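Local atomic coordinates of metallopeptidase family protein (Thermus thermophilus, PDB entry 2EJQ), a protein that is of unconfirmed function but belongs to a zincin-like metallopeptidase family, binds metal ions and probably acts as a metal-dependent peptidase. Residues W44-P52 with T92-S103. The protein carries 1 engineered substitution. Residues are numbered along the deposited sequence; the frame is centred on the assembly and turned at random.
Sequences WRLGEYLDP and TMLHELRHHLES. Engineered in segment 92-103: M93 (natural residue Leu).
Y49 lies along helix 85-105 and meets H100 with both its ring and its hydroxyl. CA of H100 sits over one face of the Y49 ring, 3.8 Å from its centroid, in a CH-pi contact. The Y49 hydroxyl then reaches the edge of the imidazole, where OH and H100 ND1 share a hydrogen bond of 2.6 Å. The two rings meet rim to rim with their planes at 59°. With chi1 at -179°, the Y49 ring extends away from its own backbone N and runs toward the C-terminal end of the helix, past CB of S103. A leucine in place of Y49 would probably leave H100 ND1 without its hydroxyl partner, take one acceptor from R66, and remove the aromatic face under H100 CA.

Two residues further along the chain, D51 takes a hydrogen bond from S103: OG donates to OD2 (2.7 Å), meeting it from above the carboxylate plane. E96 bends at chi2 and lays its carboxylate against the strand, with CD 3.4 Å from E48 CA. Water 1 accepts from Y49 N and donates to E96 OE1. H99 ND1 also donates to E96 OE1, at 2.8 Å. At G47 a CB would clash with T92 CG2.

In the second shell, R66 bonds both Y49 OH and S103 OG, and the backbone O of R23 holds H100 NE2. H95, E96 and H99 match the HExxH pattern of zincins, consistent with a metal site, though no metal is bound to them here. Strand 47-50 is an outer strand of the mixed sheet, antiparallel to strand 67-71. The 92-103 part of helix 85-105 runs over strand 47-50, the two axes 22° apart. It also touches strand 67-71 through T92, E96 and L97, and turns M93 (engineered) and L97 to helix 3-16.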
loop_
_atom_site.group_PDB
_atom_site.type_symbol
_atom_site.label_atom_id
_atom_site.label_comp_id
_atom_site.label_asym_id
_atom_site.label_seq_id
_atom_site.Cartn_x
_atom_site.Cartn_y
_atom_site.Cartn_z
ATOM N N TRP A 44 -8.495 -11.624 0.086
ATOM C CA TRP A 44 -8.100 -10.541 -0.796
ATOM C C TRP A 44 -7.013 -9.688 -0.181
ATOM O O TRP A 44 -7.011 -9.447 1.023
ATOM C CB TRP A 44 -9.302 -9.657 -1.113
ATOM C CG TRP A 44 -10.409 -10.413 -1.740
ATOM C CD1 TRP A 44 -11.423 -11.067 -1.104
ATOM C CD2 TRP A 44 -10.595 -10.638 -3.139
ATOM N NE1 TRP A 44 -12.233 -11.687 -2.025
ATOM C CE2 TRP A 44 -11.748 -11.439 -3.281
ATOM C CE3 TRP A 44 -9.898 -10.238 -4.285
ATOM C CZ2 TRP A 44 -12.220 -11.852 -4.526
ATOM C CZ3 TRP A 44 -10.369 -10.649 -5.525
ATOM C CH2 TRP A 44 -11.522 -11.448 -5.635
ATOM N N ARG A 45 -6.085 -9.239 -1.018
ATOM C CA ARG A 45 -5.001 -8.381 -0.571
ATOM C C ARG A 45 -5.478 -6.928 -0.655
ATOM O O ARG A 45 -5.740 -6.431 -1.747
ATOM C CB ARG A 45 -3.780 -8.572 -1.471
ATOM C CG ARG A 45 -2.571 -7.770 -1.026
ATOM C CD ARG A 45 -1.340 -8.095 -1.861
ATOM N NE ARG A 45 -0.782 -9.411 -1.559
ATOM C CZ ARG A 45 0.248 -9.943 -2.210
ATOM N NH1 ARG A 45 0.824 -9.270 -3.199
ATOM N NH2 ARG A 45 0.703 -11.140 -1.873
ATOM N N LEU A 46 -5.602 -6.257 0.491
ATOM C CA LEU A 46 -6.037 -4.855 0.508
ATOM C C LEU A 46 -4.947 -3.883 0.018
ATOM O O LEU A 46 -5.245 -2.817 -0.520
ATOM C CB LEU A 46 -6.483 -4.451 1.921
ATOM C CG LEU A 46 -7.591 -5.297 2.556
ATOM C CD1 LEU A 46 -8.003 -4.703 3.910
ATOM C CD2 LEU A 46 -8.786 -5.370 1.610
ATOM N N GLY A 47 -3.689 -4.255 0.222
ATOM C CA GLY A 47 -2.584 -3.416 -0.211
ATOM C C GLY A 47 -1.250 -4.146 -0.167
ATOM O O GLY A 47 -1.178 -5.310 0.222
ATOM N N GLU A 48 -0.188 -3.471 -0.587
ATOM C CA GLU A 48 1.132 -4.073 -0.551
ATOM C C GLU A 48 2.220 -3.043 -0.780
ATOM O O GLU A 48 1.970 -1.931 -1.254
ATOM C CB GLU A 48 1.258 -5.209 -1.583
ATOM C CG GLU A 48 1.298 -4.762 -3.029
ATOM C CD GLU A 48 1.425 -5.929 -4.012
ATOM O OE1 GLU A 48 2.488 -6.580 -4.068
ATOM O OE2 GLU A 48 0.450 -6.200 -4.735
ATOM N N TYR A 49 3.437 -3.423 -0.424
ATOM C CA TYR A 49 4.582 -2.556 -0.587
ATOM C C TYR A 49 5.274 -2.954 -1.880
ATOM O O TYR A 49 5.532 -4.133 -2.120
ATOM C CB TYR A 49 5.533 -2.732 0.588
ATOM C CG TYR A 49 6.763 -1.851 0.517
ATOM C CD1 TYR A 49 6.651 -0.459 0.559
ATOM C CD2 TYR A 49 8.039 -2.407 0.431
ATOM C CE1 TYR A 49 7.773 0.354 0.521
ATOM C CE2 TYR A 49 9.171 -1.598 0.394
ATOM C CZ TYR A 49 9.029 -0.219 0.441
ATOM O OH TYR A 49 10.148 0.578 0.427
ATOM N N LEU A 50 5.557 -1.972 -2.727
ATOM C CA LEU A 50 6.228 -2.242 -3.993
ATOM C C LEU A 50 7.730 -1.971 -3.792
ATOM O O LEU A 50 8.178 -0.822 -3.719
ATOM C CB LEU A 50 5.624 -1.353 -5.081
ATOM C CG LEU A 50 4.089 -1.378 -5.180
ATOM C CD1 LEU A 50 3.667 -0.466 -6.319
ATOM C CD2 LEU A 50 3.560 -2.808 -5.421
ATOM N N ASP A 51 8.499 -3.047 -3.684
ATOM C CA ASP A 51 9.931 -2.946 -3.429
ATOM C C ASP A 51 10.798 -3.148 -4.674
ATOM O O ASP A 51 10.754 -4.208 -5.308
ATOM C CB ASP A 51 10.320 -3.976 -2.364
ATOM C CG ASP A 51 11.714 -3.755 -1.805
ATOM O OD1 ASP A 51 12.580 -3.211 -2.526
ATOM O OD2 ASP A 51 11.946 -4.142 -0.639
ATOM N N PRO A 52 11.607 -2.131 -5.033
ATOM C CA PRO A 52 12.489 -2.207 -6.203
ATOM C C PRO A 52 13.291 -3.513 -6.169
ATOM O O PRO A 52 13.478 -4.172 -7.190
ATOM C CB PRO A 52 13.380 -0.975 -6.044
ATOM C CG PRO A 52 12.477 0.009 -5.382
ATOM C CD PRO A 52 11.760 -0.835 -4.343
ATOM N N THR A 92 -4.177 -0.725 6.777
ATOM C CA THR A 92 -3.487 -1.220 5.581
ATOM C C THR A 92 -2.298 -0.330 5.185
ATOM O O THR A 92 -1.208 -0.810 4.902
ATOM C CB THR A 92 -4.467 -1.327 4.412
ATOM O OG1 THR A 92 -5.530 -2.219 4.771
ATOM C CG2 THR A 92 -3.769 -1.846 3.168
ATOM N N MET A 93 -2.503 0.976 5.184
ATOM C CA MET A 93 -1.425 1.884 4.844
ATOM C C MET A 93 -0.244 1.815 5.785
ATOM O O MET A 93 0.896 1.677 5.363
ATOM C CB MET A 93 -1.944 3.308 4.834
ATOM C CG MET A 93 -2.165 3.839 3.457
ATOM S SD MET A 93 -2.971 5.418 3.513
ATOM C CE MET A 93 -3.455 5.511 5.198
ATOM N N LEU A 94 -0.536 1.931 7.070
ATOM C CA LEU A 94 0.501 1.915 8.082
ATOM C C LEU A 94 1.221 0.581 8.159
ATOM O O LEU A 94 2.383 0.528 8.538
ATOM C CB LEU A 94 -0.086 2.280 9.444
ATOM C CG LEU A 94 -0.654 3.693 9.466
ATOM C CD1 LEU A 94 -1.139 4.000 10.875
ATOM C CD2 LEU A 94 0.401 4.695 9.039
ATOM N N HIS A 95 0.535 -0.497 7.797
ATOM C CA HIS A 95 1.157 -1.811 7.808
ATOM C C HIS A 95 2.187 -1.872 6.675
ATOM O O HIS A 95 3.294 -2.383 6.858
ATOM C CB HIS A 95 0.109 -2.914 7.626
ATOM C CG HIS A 95 0.674 -4.296 7.731
ATOM N ND1 HIS A 95 1.355 -4.738 8.848
ATOM C CD2 HIS A 95 0.687 -5.326 6.851
ATOM C CE1 HIS A 95 1.764 -5.980 8.647
ATOM N NE2 HIS A 95 1.371 -6.359 7.444
ATOM N N GLU A 96 1.832 -1.347 5.504
ATOM C CA GLU A 96 2.779 -1.352 4.392
ATOM C C GLU A 96 3.893 -0.344 4.657
ATOM O O GLU A 96 5.026 -0.540 4.236
ATOM C CB GLU A 96 2.087 -1.032 3.065
ATOM C CG GLU A 96 1.021 -2.032 2.642
ATOM C CD GLU A 96 1.467 -3.475 2.780
ATOM O OE1 GLU A 96 2.654 -3.763 2.552
ATOM O OE2 GLU A 96 0.621 -4.331 3.106
ATOM N N LEU A 97 3.575 0.737 5.361
ATOM C CA LEU A 97 4.596 1.723 5.673
ATOM C C LEU A 97 5.628 1.031 6.572
ATOM O O LEU A 97 6.819 1.332 6.526
ATOM C CB LEU A 97 3.966 2.944 6.361
ATOM C CG LEU A 97 4.931 4.043 6.824
ATOM C CD1 LEU A 97 5.832 4.426 5.669
ATOM C CD2 LEU A 97 4.159 5.266 7.340
ATOM N N ARG A 98 5.165 0.083 7.384
ATOM C CA ARG A 98 6.070 -0.657 8.257
ATOM C C ARG A 98 7.036 -1.469 7.396
ATOM O O ARG A 98 8.215 -1.565 7.708
ATOM C CB ARG A 98 5.301 -1.592 9.188
ATOM C CG ARG A 98 6.216 -2.367 10.114
ATOM C CD ARG A 98 5.475 -3.366 10.970
ATOM N NE ARG A 98 5.989 -4.711 10.749
ATOM C CZ ARG A 98 5.526 -5.796 11.358
ATOM N NH1 ARG A 98 4.533 -5.695 12.234
ATOM N NH2 ARG A 98 6.053 -6.984 11.090
ATOM N N HIS A 99 6.531 -2.051 6.309
ATOM C CA HIS A 99 7.383 -2.818 5.410
ATOM C C HIS A 99 8.428 -1.935 4.740
ATOM O O HIS A 99 9.531 -2.384 4.455
ATOM C CB HIS A 99 6.528 -3.500 4.347
ATOM C CG HIS A 99 5.648 -4.578 4.895
ATOM N ND1 HIS A 99 4.506 -5.012 4.258
ATOM C CD2 HIS A 99 5.755 -5.321 6.024
ATOM C CE1 HIS A 99 3.946 -5.976 4.969
ATOM N NE2 HIS A 99 4.686 -6.180 6.045
ATOM N N HIS A 100 8.063 -0.683 4.485
ATOM C CA HIS A 100 8.963 0.273 3.856
ATOM C C HIS A 100 10.136 0.540 4.785
ATOM O O HIS A 100 11.289 0.518 4.358
ATOM C CB HIS A 100 8.239 1.596 3.568
ATOM C CG HIS A 100 9.151 2.711 3.147
ATOM N ND1 HIS A 100 9.856 2.695 1.962
ATOM C CD2 HIS A 100 9.478 3.874 3.760
ATOM C CE1 HIS A 100 10.577 3.796 1.865
ATOM N NE2 HIS A 100 10.368 4.529 2.942
ATOM N N LEU A 101 9.829 0.793 6.056
ATOM C CA LEU A 101 10.867 1.074 7.030
ATOM C C LEU A 101 11.787 -0.128 7.182
ATOM O O LEU A 101 12.997 0.027 7.258
ATOM C CB LEU A 101 10.257 1.458 8.389
ATOM C CG LEU A 101 9.436 2.757 8.446
ATOM C CD1 LEU A 101 8.847 2.941 9.830
ATOM C CD2 LEU A 101 10.313 3.925 8.110
ATOM N N GLU A 102 11.217 -1.326 7.210
ATOM C CA GLU A 102 12.024 -2.530 7.357
ATOM C C GLU A 102 12.874 -2.789 6.121
ATOM O O GLU A 102 13.967 -3.329 6.225
ATOM C CB GLU A 102 11.132 -3.733 7.643
ATOM C CG GLU A 102 10.311 -3.580 8.901
ATOM C CD GLU A 102 9.415 -4.775 9.162
ATOM O OE1 GLU A 102 8.926 -5.377 8.183
ATOM O OE2 GLU A 102 9.188 -5.102 10.345
ATOM N N SER A 103 12.372 -2.391 4.959
ATOM C CA SER A 103 13.105 -2.567 3.709
ATOM C C SER A 103 14.294 -1.598 3.627
ATOM O O SER A 103 15.333 -1.932 3.066
ATOM C CB SER A 103 12.173 -2.342 2.517
ATOM O OG SER A 103 12.864 -2.515 1.289
HETATM O O HOH W 1 3.897 -5.855 0.983
#